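Local coordinates for putative glycosyl hydrolase (Parabacteroides distasonis, PDB 4QHZ), which binds magnesium and is probably a glycosyl hydrolase of the 3-keto-disaccharide hydrolase family, at residues C[98-103]-C[238-243]; C[165-170]-C[192-197]. All blocks are in the same frame, centred on the assembly; numbering follows the deposited sequence.

Overall arrangement
Followed from the N terminus, strand 97-104 comes first of the strands in these contacts, and in interaction 1 segment 238-243, near the C terminus, begins 135 residues after 98-103 ends, so this contact closes a long, helix-free loop. Interaction 2 is nested inside that loop: strand 165-177 turns back as a hairpin onto 185-193, and the tight turn at 193-196 leads into 196-203. Strand 97-104 is flanked by 237-245 and 165-177, which places both contacts, centres about 10 Å apart, in one antiparallel sheet, consistent with the concanavalin-like clan of the family. His100 ND1 and Asp169 OD1, 2.6 Å apart, join them directly, and both reach the second subunit.

Interaction 1: residues C[98-103]-C[238-243]; sequences QMHIEW and FRNIWI
His100 and Trp242 face each other as a hydrogen-bonded antiparallel pair, and the indole is laid across the histidine CB. Trp242 chi1 of 53° sets CG between its backbone N and carbonyl carbon, and the CH-pi contact runs from His100 CB to the five-membered-ring centroid at 3.4 Å, over the face. The imidazole is nearly parallel to the indole (3°) but slid aside, with little overlap. Its NE2 donates almost straight, at 176°, to the anti lone pair of Glu102 OE2 (2.8 Å), while ND1 bonds Asp169. Asn240 ND2 reaches the same OE2 from above the carboxylate plane, at 3.0 Å. The other oxygen, OE1, lies almost in the guanidinium plane of Arg239 and takes NE at 2.8 Å and NH2 at 3.1 Å in a side-on salt bridge. A beta bulge at Asn240, whose phi is positive, shifts the register between His100 and Glu102, and the Asn240 side chain points toward the 98-103 strand. On the opposite face Ile101 CD1 meets Phe238 CD1 (3.6 Å) and Ile241 CD1 (3.8 Å). That face packs on Ile121 of strand 119-123; within the sheet, 165-177 flanks 98-103 and 51-54 flanks 238-243, its Leu53 touching Ile241.

Interaction 2: residues C[165-170]-C[192-197]; sequences WNVYDI and IQNGVV. With EDO (1,2-ethanediol), chain H.
The Tyr168 ring turns its edge to Gln193: CG of the glutamine lies in the ring plane, 3.7 Å from Tyr168 CE1, and the amide plane stands 78° from the ring. Elsewhere the ring meets Trp103 edge-to-face, and its hydroxyl bonds the backbone oxygen of Gln130, a magnesium-site residue. The Asn166 amide is approached on both faces. Asn194 ND2 comes to Asn166 OD1 from one at 3.0 Å, only slightly tilted from the carbonyl plane, and Gln193 NE2 comes from the opposite one at 3.1 Å, lying well above that plane (53°). Arg160 N is a further donor to this oxygen.

The Gln193 chain is extended, with CG anti to the backbone N (chi1 -179°), and runs beside the tyrosine edge before its NH2 group turns to Asn166. Asn194 uses both ends of its amide: while ND2 serves Asn166 and Ala158 O, OD1 accepts Val167 N at 2.8 Å, and its own backbone N donates to Val167 O. Thus the strand pairing, marked by reciprocal bonds between Asp169 and Ile192, is prolonged by a side chain into the type I' turn that spans Gln193 to Val196.

On the face of Asp169 and Ile192, a 1,2-ethanediol, probably from the crystallisation liquor, gives its O1 proton to Asp169 OD2 (2.6 Å); a water bonded to this O1 also accepts from Gly195 N. The diol is bound as well by Asp169 of the second subunit.

The chemistry is that of amides satisfying one another: three donors converge on the buried Asn166 OD1, fixing its amide orientation and joining the turn to strand 165-177. Asp169 OD1 is bonded to His100 ND1 while OD2 takes the diol, so the imidazole may stabilise the carboxylate's negative charge.

Interaction 1: residues C[98-103]-C[238-243]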
ATOM      1  N   GLN C  98      15.376  -8.459   7.396  1.00 21.17           N
ATOM      2  CA  GLN C  98      16.253  -7.311   7.400  1.00 22.22           C
ATOM      3  C   GLN C  98      17.667  -7.842   7.237  1.00 21.59           C
ATOM      4  O   GLN C  98      18.016  -8.851   7.834  1.00 21.93           O
ATOM      5  CB  GLN C  98      16.102  -6.567   8.706  1.00 24.01           C
ATOM      6  CG  GLN C  98      17.245  -5.645   9.034  1.00 25.38           C
ATOM      7  CD  GLN C  98      17.122  -5.030  10.404  1.00 24.37           C
ATOM      8  OE1 GLN C  98      16.426  -5.537  11.286  1.00 24.94           O
ATOM      9  NE2 GLN C  98      17.816  -3.931  10.594  1.00 25.64           N
HETATM   10  N   MSE C  99      18.472  -7.147   6.439  1.00 20.87           N
HETATM   11  CA  MSE C  99      19.802  -7.597   6.064  1.00 22.62           C
HETATM   12  C   MSE C  99      20.827  -6.503   6.105  1.00 21.89           C
HETATM   13  O   MSE C  99      20.521  -5.356   5.782  1.00 19.82           O
HETATM   14  CB  MSE C  99      19.699  -8.007   4.603  1.00 26.40           C
HETATM   15  CG  MSE C  99      20.389  -9.303   4.301  1.00 30.43           C
HETATM   16 SE   MSE C  99      20.589  -9.367   2.341  0.75 30.59          SE
HETATM   17  CE  MSE C  99      22.557  -9.436   2.436  1.00 31.41           C
ATOM     18  N   HIS C 100      22.062  -6.853   6.464  1.00 20.55           N
ATOM     19  CA  HIS C 100      23.180  -5.923   6.450  1.00 20.48           C
ATOM     20  C   HIS C 100      24.317  -6.535   5.644  1.00 21.54           C
ATOM     21  O   HIS C 100      24.592  -7.723   5.761  1.00 19.39           O
ATOM     22  CB  HIS C 100      23.633  -5.625   7.875  1.00 20.60           C
ATOM     23  CG  HIS C 100      24.686  -4.562   7.976  1.00 21.86           C
ATOM     24  ND1 HIS C 100      24.388  -3.232   8.188  1.00 20.07           N
ATOM     25  CD2 HIS C 100      26.037  -4.637   7.911  1.00 21.54           C
ATOM     26  CE1 HIS C 100      25.508  -2.533   8.234  1.00 19.29           C
ATOM     27  NE2 HIS C 100      26.524  -3.362   8.076  1.00 20.57           N
ATOM     28  N   ILE C 101      24.972  -5.724   4.818  1.00 22.42           N
ATOM     29  CA  ILE C 101      26.091  -6.197   4.002  1.00 21.59           C
ATOM     30  C   ILE C 101      26.966  -5.013   3.593  1.00 21.80           C
ATOM     31  O   ILE C 101      26.468  -3.968   3.174  1.00 20.34           O
ATOM     32  CB  ILE C 101      25.609  -6.996   2.761  1.00 21.47           C
ATOM     33  CG1 ILE C 101      26.793  -7.496   1.930  1.00 21.91           C
ATOM     34  CG2 ILE C 101      24.682  -6.167   1.875  1.00 20.47           C
ATOM     35  CD1 ILE C 101      26.413  -8.562   0.921  1.00 20.59           C
ATOM     36  N   GLU C 102      28.275  -5.194   3.716  1.00 22.65           N
ATOM     37  CA  GLU C 102      29.244  -4.164   3.379  1.00 21.73           C
ATOM     38  C   GLU C 102      30.145  -4.674   2.277  1.00 20.93           C
ATOM     39  O   GLU C 102      30.498  -5.857   2.252  1.00 20.90           O
ATOM     40  CB  GLU C 102      30.051  -3.778   4.616  1.00 23.42           C
ATOM     41  CG  GLU C 102      29.154  -3.347   5.773  1.00 24.63           C
ATOM     42  CD  GLU C 102      29.898  -2.780   6.967  1.00 25.33           C
ATOM     43  OE1 GLU C 102      31.133  -2.570   6.891  1.00 26.95           O
ATOM     44  OE2 GLU C 102      29.222  -2.547   7.992  1.00 25.81           O
ATOM     45  N   TRP C 103      30.495  -3.789   1.350  1.00 20.84           N
ATOM     46  CA  TRP C 103      31.293  -4.182   0.190  1.00 21.43           C
ATOM     47  C   TRP C 103      32.285  -3.100  -0.230  1.00 21.71           C
ATOM     48  O   TRP C 103      32.016  -1.900  -0.115  1.00 22.07           O
ATOM     49  CB  TRP C 103      30.396  -4.561  -0.995  1.00 20.65           C
ATOM     50  CG  TRP C 103      29.320  -3.586  -1.339  1.00 19.80           C
ATOM     51  CD1 TRP C 103      28.088  -3.504  -0.771  1.00 22.15           C
ATOM     52  CD2 TRP C 103      29.351  -2.592  -2.372  1.00 19.26           C
ATOM     53  NE1 TRP C 103      27.357  -2.497  -1.358  1.00 21.00           N
ATOM     54  CE2 TRP C 103      28.110  -1.923  -2.345  1.00 21.10           C
ATOM     55  CE3 TRP C 103      30.319  -2.177  -3.290  1.00 19.81           C
ATOM     56  CZ2 TRP C 103      27.804  -0.870  -3.215  1.00 21.46           C
ATOM     57  CZ3 TRP C 103      30.020  -1.127  -4.150  1.00 20.89           C
ATOM     58  CH2 TRP C 103      28.768  -0.490  -4.110  1.00 20.78           C
ATOM     59  N   PHE C 238      33.708  -8.407   0.384  1.00 24.75           N
ATOM     60  CA  PHE C 238      32.566  -8.286   1.273  1.00 23.50           C
ATOM     61  C   PHE C 238      32.974  -8.469   2.737  1.00 24.16           C
ATOM     62  O   PHE C 238      33.953  -9.156   3.030  1.00 24.23           O
ATOM     63  CB  PHE C 238      31.528  -9.349   0.935  1.00 22.67           C
ATOM     64  CG  PHE C 238      30.858  -9.161  -0.400  1.00 21.96           C
ATOM     65  CD1 PHE C 238      29.742  -8.353  -0.517  1.00 21.14           C
ATOM     66  CD2 PHE C 238      31.328  -9.818  -1.522  1.00 20.98           C
ATOM     67  CE1 PHE C 238      29.115  -8.186  -1.734  1.00 22.17           C
ATOM     68  CE2 PHE C 238      30.711  -9.654  -2.742  1.00 23.42           C
ATOM     69  CZ  PHE C 238      29.601  -8.836  -2.852  1.00 21.64           C
ATOM     70  N   ARG C 239      32.213  -7.867   3.648  1.00 21.93           N
ATOM     71  CA  ARG C 239      32.371  -8.112   5.076  1.00 21.68           C
ATOM     72  C   ARG C 239      31.078  -7.811   5.816  1.00 21.41           C
ATOM     73  O   ARG C 239      30.148  -7.232   5.253  1.00 21.82           O
ATOM     74  CB  ARG C 239      33.489  -7.259   5.665  1.00 22.39           C
ATOM     75  CG  ARG C 239      33.092  -5.806   5.863  1.00 23.38           C
ATOM     76  CD  ARG C 239      34.207  -4.955   6.449  1.00 25.18           C
ATOM     77  NE  ARG C 239      33.715  -3.619   6.780  1.00 25.92           N
ATOM     78  CZ  ARG C 239      34.452  -2.648   7.304  1.00 26.55           C
ATOM     79  NH1 ARG C 239      35.735  -2.850   7.562  1.00 27.22           N
ATOM     80  NH2 ARG C 239      33.902  -1.470   7.573  1.00 27.21           N
ATOM     81  N   ASN C 240      31.031  -8.219   7.082  1.00 21.38           N
ATOM     82  CA  ASN C 240      29.927  -7.910   7.991  1.00 21.44           C
ATOM     83  C   ASN C 240      28.544  -8.140   7.366  1.00 22.43           C
ATOM     84  O   ASN C 240      27.785  -7.199   7.140  1.00 20.22           O
ATOM     85  CB  ASN C 240      30.047  -6.475   8.502  1.00 21.84           C
ATOM     86  CG  ASN C 240      29.059  -6.162   9.621  1.00 21.63           C
ATOM     87  OD1 ASN C 240      28.545  -7.064  10.286  1.00 24.28           O
ATOM     88  ND2 ASN C 240      28.792  -4.884   9.832  1.00 20.17           N
ATOM     89  N   ILE C 241      28.234  -9.406   7.097  1.00 21.61           N
ATOM     90  CA  ILE C 241      26.945  -9.773   6.546  1.00 21.95           C
ATOM     91  C   ILE C 241      26.115 -10.458   7.624  1.00 22.56           C
ATOM     92  O   ILE C 241      26.527 -11.482   8.177  1.00 22.64           O
ATOM     93  CB  ILE C 241      27.086 -10.707   5.334  1.00 22.55           C
ATOM     94  CG1 ILE C 241      28.133 -10.147   4.366  1.00 22.82           C
ATOM     95  CG2 ILE C 241      25.738 -10.888   4.652  1.00 22.37           C
ATOM     96  CD1 ILE C 241      28.332 -10.974   3.112  1.00 22.86           C
ATOM     97  N   TRP C 242      24.947  -9.895   7.920  1.00 20.28           N
ATOM     98  CA  TRP C 242      23.998 -10.565   8.796  1.00 21.16           C
ATOM     99  C   TRP C 242      22.570 -10.368   8.312  1.00 21.48           C
ATOM    100  O   TRP C 242      22.278  -9.469   7.532  1.00 19.42           O
ATOM    101  CB  TRP C 242      24.148 -10.103  10.255  1.00 21.73           C
ATOM    102  CG  TRP C 242      24.109  -8.620  10.502  1.00 20.76           C
ATOM    103  CD1 TRP C 242      25.178  -7.789  10.616  1.00 21.80           C
ATOM    104  CD2 TRP C 242      22.947  -7.812  10.733  1.00 21.61           C
ATOM    105  NE1 TRP C 242      24.759  -6.506  10.879  1.00 23.09           N
ATOM    106  CE2 TRP C 242      23.392  -6.496  10.962  1.00 22.63           C
ATOM    107  CE3 TRP C 242      21.573  -8.073  10.763  1.00 23.09           C
ATOM    108  CZ2 TRP C 242      22.512  -5.437  11.201  1.00 22.92           C
ATOM    109  CZ3 TRP C 242      20.699  -7.023  11.012  1.00 21.69           C
ATOM    110  CH2 TRP C 242      21.176  -5.720  11.223  1.00 23.17           C
ATOM    111  N   ILE C 243      21.695 -11.242   8.784  1.00 22.58           N
ATOM    112  CA  ILE C 243      20.310 -11.255   8.359  1.00 24.70           C
ATOM    113  C   ILE C 243      19.457 -11.628   9.559  1.00 25.18           C
ATOM    114  O   ILE C 243      19.836 -12.492  10.356  1.00 25.34           O
ATOM    115  CB  ILE C 243      20.107 -12.240   7.193  1.00 26.54           C
ATOM    116  CG1 ILE C 243      18.695 -12.139   6.621  1.00 26.28           C
ATOM    117  CG2 ILE C 243      20.398 -13.678   7.628  1.00 27.97           C
ATOM    118  CD1 ILE C 243      18.574 -12.753   5.241  1.00 26.02           C
TER

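Interaction 2: residues C[165-170]-C[192-197]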
ATOM      1  N   TRP C 165      34.418   1.315   2.444  1.00 22.03           N
ATOM      2  CA  TRP C 165      33.372   0.305   2.544  1.00 23.47           C
ATOM      3  C   TRP C 165      31.996   0.921   2.343  1.00 24.93           C
ATOM      4  O   TRP C 165      31.632   1.874   3.036  1.00 24.54           O
ATOM      5  CB  TRP C 165      33.450  -0.412   3.896  1.00 22.07           C
ATOM      6  CG  TRP C 165      34.603  -1.331   3.941  1.00 21.27           C
ATOM      7  CD1 TRP C 165      35.864  -1.045   4.382  1.00 21.96           C
ATOM      8  CD2 TRP C 165      34.639  -2.672   3.458  1.00 21.89           C
ATOM      9  NE1 TRP C 165      36.682  -2.140   4.228  1.00 22.16           N
ATOM     10  CE2 TRP C 165      35.954  -3.153   3.660  1.00 22.29           C
ATOM     11  CE3 TRP C 165      33.689  -3.521   2.882  1.00 21.04           C
ATOM     12  CZ2 TRP C 165      36.337  -4.446   3.307  1.00 22.35           C
ATOM     13  CZ3 TRP C 165      34.071  -4.811   2.539  1.00 20.74           C
ATOM     14  CH2 TRP C 165      35.385  -5.258   2.750  1.00 21.71           C
ATOM     15  N   ASN C 166      31.253   0.370   1.383  1.00 22.93           N
ATOM     16  CA  ASN C 166      29.879   0.791   1.124  1.00 23.34           C
ATOM     17  C   ASN C 166      28.920  -0.080   1.909  1.00 22.49           C
ATOM     18  O   ASN C 166      28.961  -1.303   1.796  1.00 24.59           O
ATOM     19  CB  ASN C 166      29.568   0.729  -0.364  1.00 22.88           C
ATOM     20  CG  ASN C 166      30.300   1.794  -1.144  1.00 25.70           C
ATOM     21  OD1 ASN C 166      29.889   2.954  -1.159  1.00 25.67           O
ATOM     22  ND2 ASN C 166      31.410   1.419  -1.762  1.00 26.28           N
ATOM     23  N   VAL C 167      28.085   0.556   2.714  1.00 22.54           N
ATOM     24  CA  VAL C 167      27.249  -0.140   3.680  1.00 21.91           C
ATOM     25  C   VAL C 167      25.821  -0.219   3.175  1.00 20.50           C
ATOM     26  O   VAL C 167      25.207   0.809   2.907  1.00 18.88           O
ATOM     27  CB  VAL C 167      27.267   0.587   5.036  1.00 21.27           C
ATOM     28  CG1 VAL C 167      26.374  -0.121   6.042  1.00 22.48           C
ATOM     29  CG2 VAL C 167      28.688   0.689   5.563  1.00 21.15           C
ATOM     30  N   TYR C 168      25.301  -1.437   3.035  1.00 21.15           N
ATOM     31  CA  TYR C 168      23.898  -1.640   2.700  1.00 21.58           C
ATOM     32  C   TYR C 168      23.120  -2.103   3.926  1.00 22.60           C
ATOM     33  O   TYR C 168      23.552  -3.015   4.640  1.00 23.98           O
ATOM     34  CB  TYR C 168      23.716  -2.691   1.600  1.00 21.72           C
ATOM     35  CG  TYR C 168      23.859  -2.250   0.148  1.00 21.11           C
ATOM     36  CD1 TYR C 168      24.060  -0.922  -0.219  1.00 23.11           C
ATOM     37  CD2 TYR C 168      23.741  -3.192  -0.870  1.00 20.94           C
ATOM     38  CE1 TYR C 168      24.165  -0.558  -1.560  1.00 22.24           C
ATOM     39  CE2 TYR C 168      23.838  -2.842  -2.200  1.00 21.11           C
ATOM     40  CZ  TYR C 168      24.041  -1.523  -2.545  1.00 21.34           C
ATOM     41  OH  TYR C 168      24.146  -1.199  -3.885  1.00 19.36           O
ATOM     42  N   ASP C 169      21.977  -1.464   4.159  1.00 22.94           N
ATOM     43  CA  ASP C 169      20.948  -1.989   5.053  1.00 22.95           C
ATOM     44  C   ASP C 169      19.689  -2.163   4.221  1.00 23.84           C
ATOM     45  O   ASP C 169      19.267  -1.241   3.523  1.00 23.83           O
ATOM     46  CB  ASP C 169      20.728  -1.063   6.245  1.00 23.21           C
ATOM     47  CG  ASP C 169      21.845  -1.171   7.265  1.00 24.22           C
ATOM     48  OD1 ASP C 169      21.977  -2.252   7.876  1.00 26.51           O
ATOM     49  OD2 ASP C 169      22.616  -0.199   7.439  1.00 25.21           O
ATOM     50  N   ILE C 170      19.113  -3.361   4.280  1.00 21.96           N
ATOM     51  CA  ILE C 170      18.042  -3.769   3.379  1.00 21.13           C
ATOM     52  C   ILE C 170      16.881  -4.343   4.187  1.00 21.54           C
ATOM     53  O   ILE C 170      17.092  -5.196   5.045  1.00 21.32           O
ATOM     54  CB  ILE C 170      18.541  -4.824   2.380  1.00 19.98           C
ATOM     55  CG1 ILE C 170      19.583  -4.205   1.441  1.00 20.12           C
ATOM     56  CG2 ILE C 170      17.380  -5.414   1.592  1.00 20.83           C
ATOM     57  CD1 ILE C 170      20.350  -5.209   0.596  1.00 20.91           C
ATOM     58  N   ILE C 192      19.210   1.164   1.967  1.00 19.80           N
ATOM     59  CA  ILE C 192      19.933   2.305   2.501  1.00 19.90           C
ATOM     60  C   ILE C 192      21.419   2.077   2.278  1.00 21.02           C
ATOM     61  O   ILE C 192      21.945   1.050   2.691  1.00 23.55           O
ATOM     62  CB  ILE C 192      19.655   2.491   4.010  1.00 20.06           C
ATOM     63  CG1 ILE C 192      18.146   2.480   4.297  1.00 19.98           C
ATOM     64  CG2 ILE C 192      20.268   3.795   4.524  1.00 20.41           C
ATOM     65  CD1 ILE C 192      17.799   2.462   5.773  1.00 19.89           C
ATOM     66  N   GLN C 193      22.085   3.014   1.600  1.00 22.08           N
ATOM     67  CA  GLN C 193      23.512   2.902   1.329  1.00 22.75           C
ATOM     68  C   GLN C 193      24.286   4.017   2.017  1.00 22.93           C
ATOM     69  O   GLN C 193      24.050   5.205   1.760  1.00 21.68           O
ATOM     70  CB  GLN C 193      23.820   2.934  -0.173  1.00 22.51           C
ATOM     71  CG  GLN C 193      25.312   2.797  -0.455  1.00 22.50           C
ATOM     72  CD  GLN C 193      25.669   2.846  -1.927  1.00 26.07           C
ATOM     73  OE1 GLN C 193      24.802   2.802  -2.800  1.00 24.76           O
ATOM     74  NE2 GLN C 193      26.964   2.940  -2.211  1.00 27.04           N
ATOM     75  N   ASN C 194      25.217   3.627   2.876  1.00 21.75           N
ATOM     76  CA  ASN C 194      25.997   4.582   3.659  1.00 24.11           C
ATOM     77  C   ASN C 194      25.099   5.612   4.341  1.00 24.76           C
ATOM     78  O   ASN C 194      25.394   6.812   4.353  1.00 26.83           O
ATOM     79  CB  ASN C 194      27.045   5.257   2.775  1.00 23.21           C
ATOM     80  CG  ASN C 194      27.988   4.256   2.136  1.00 24.01           C
ATOM     81  OD1 ASN C 194      28.454   3.326   2.797  1.00 22.80           O
ATOM     82  ND2 ASN C 194      28.261   4.428   0.846  1.00 25.76           N
ATOM     83  N   GLY C 195      23.998   5.117   4.901  1.00 24.44           N
ATOM     84  CA  GLY C 195      23.039   5.950   5.610  1.00 25.49           C
ATOM     85  C   GLY C 195      22.053   6.717   4.740  1.00 26.35           C
ATOM     86  O   GLY C 195      21.154   7.365   5.273  1.00 25.55           O
ATOM     87  N   VAL C 196      22.201   6.628   3.414  1.00 22.54           N
ATOM     88  CA  VAL C 196      21.334   7.331   2.476  1.00 21.67           C
ATOM     89  C   VAL C 196      20.299   6.383   1.870  1.00 22.27           C
ATOM     90  O   VAL C 196      20.657   5.342   1.324  1.00 22.51           O
ATOM     91  CB  VAL C 196      22.154   7.977   1.346  1.00 20.61           C
ATOM     92  CG1 VAL C 196      21.255   8.758   0.396  1.00 22.47           C
ATOM     93  CG2 VAL C 196      23.227   8.895   1.920  1.00 21.52           C
ATOM     94  N   VAL C 197      19.019   6.752   1.948  1.00 22.49           N
ATOM     95  CA  VAL C 197      17.949   5.930   1.379  1.00 22.10           C
ATOM     96  C   VAL C 197      18.011   5.967  -0.148  1.00 21.64           C
ATOM     97  O   VAL C 197      17.917   7.036  -0.755  1.00 21.10           O
ATOM     98  CB  VAL C 197      16.544   6.378   1.804  1.00 23.81           C
ATOM     99  CG1 VAL C 197      15.487   5.469   1.186  1.00 26.28           C
ATOM    100  CG2 VAL C 197      16.392   6.347   3.309  1.00 26.93           C
TER
HETATM  101  C1  EDO H 301      21.281   2.839   8.636  1.00 45.96           C
HETATM  102  O1  EDO H 301      21.846   2.287   7.441  1.00 50.85           O
HETATM  103  C2  EDO H 301      21.055   1.713   9.633  1.00 45.25           C
HETATM  104  O2  EDO H 301      20.262   2.192  10.724  1.00 50.35           O
HETATM  105  O   HOH W   1      23.444   2.214   5.119  1.00 21.98           O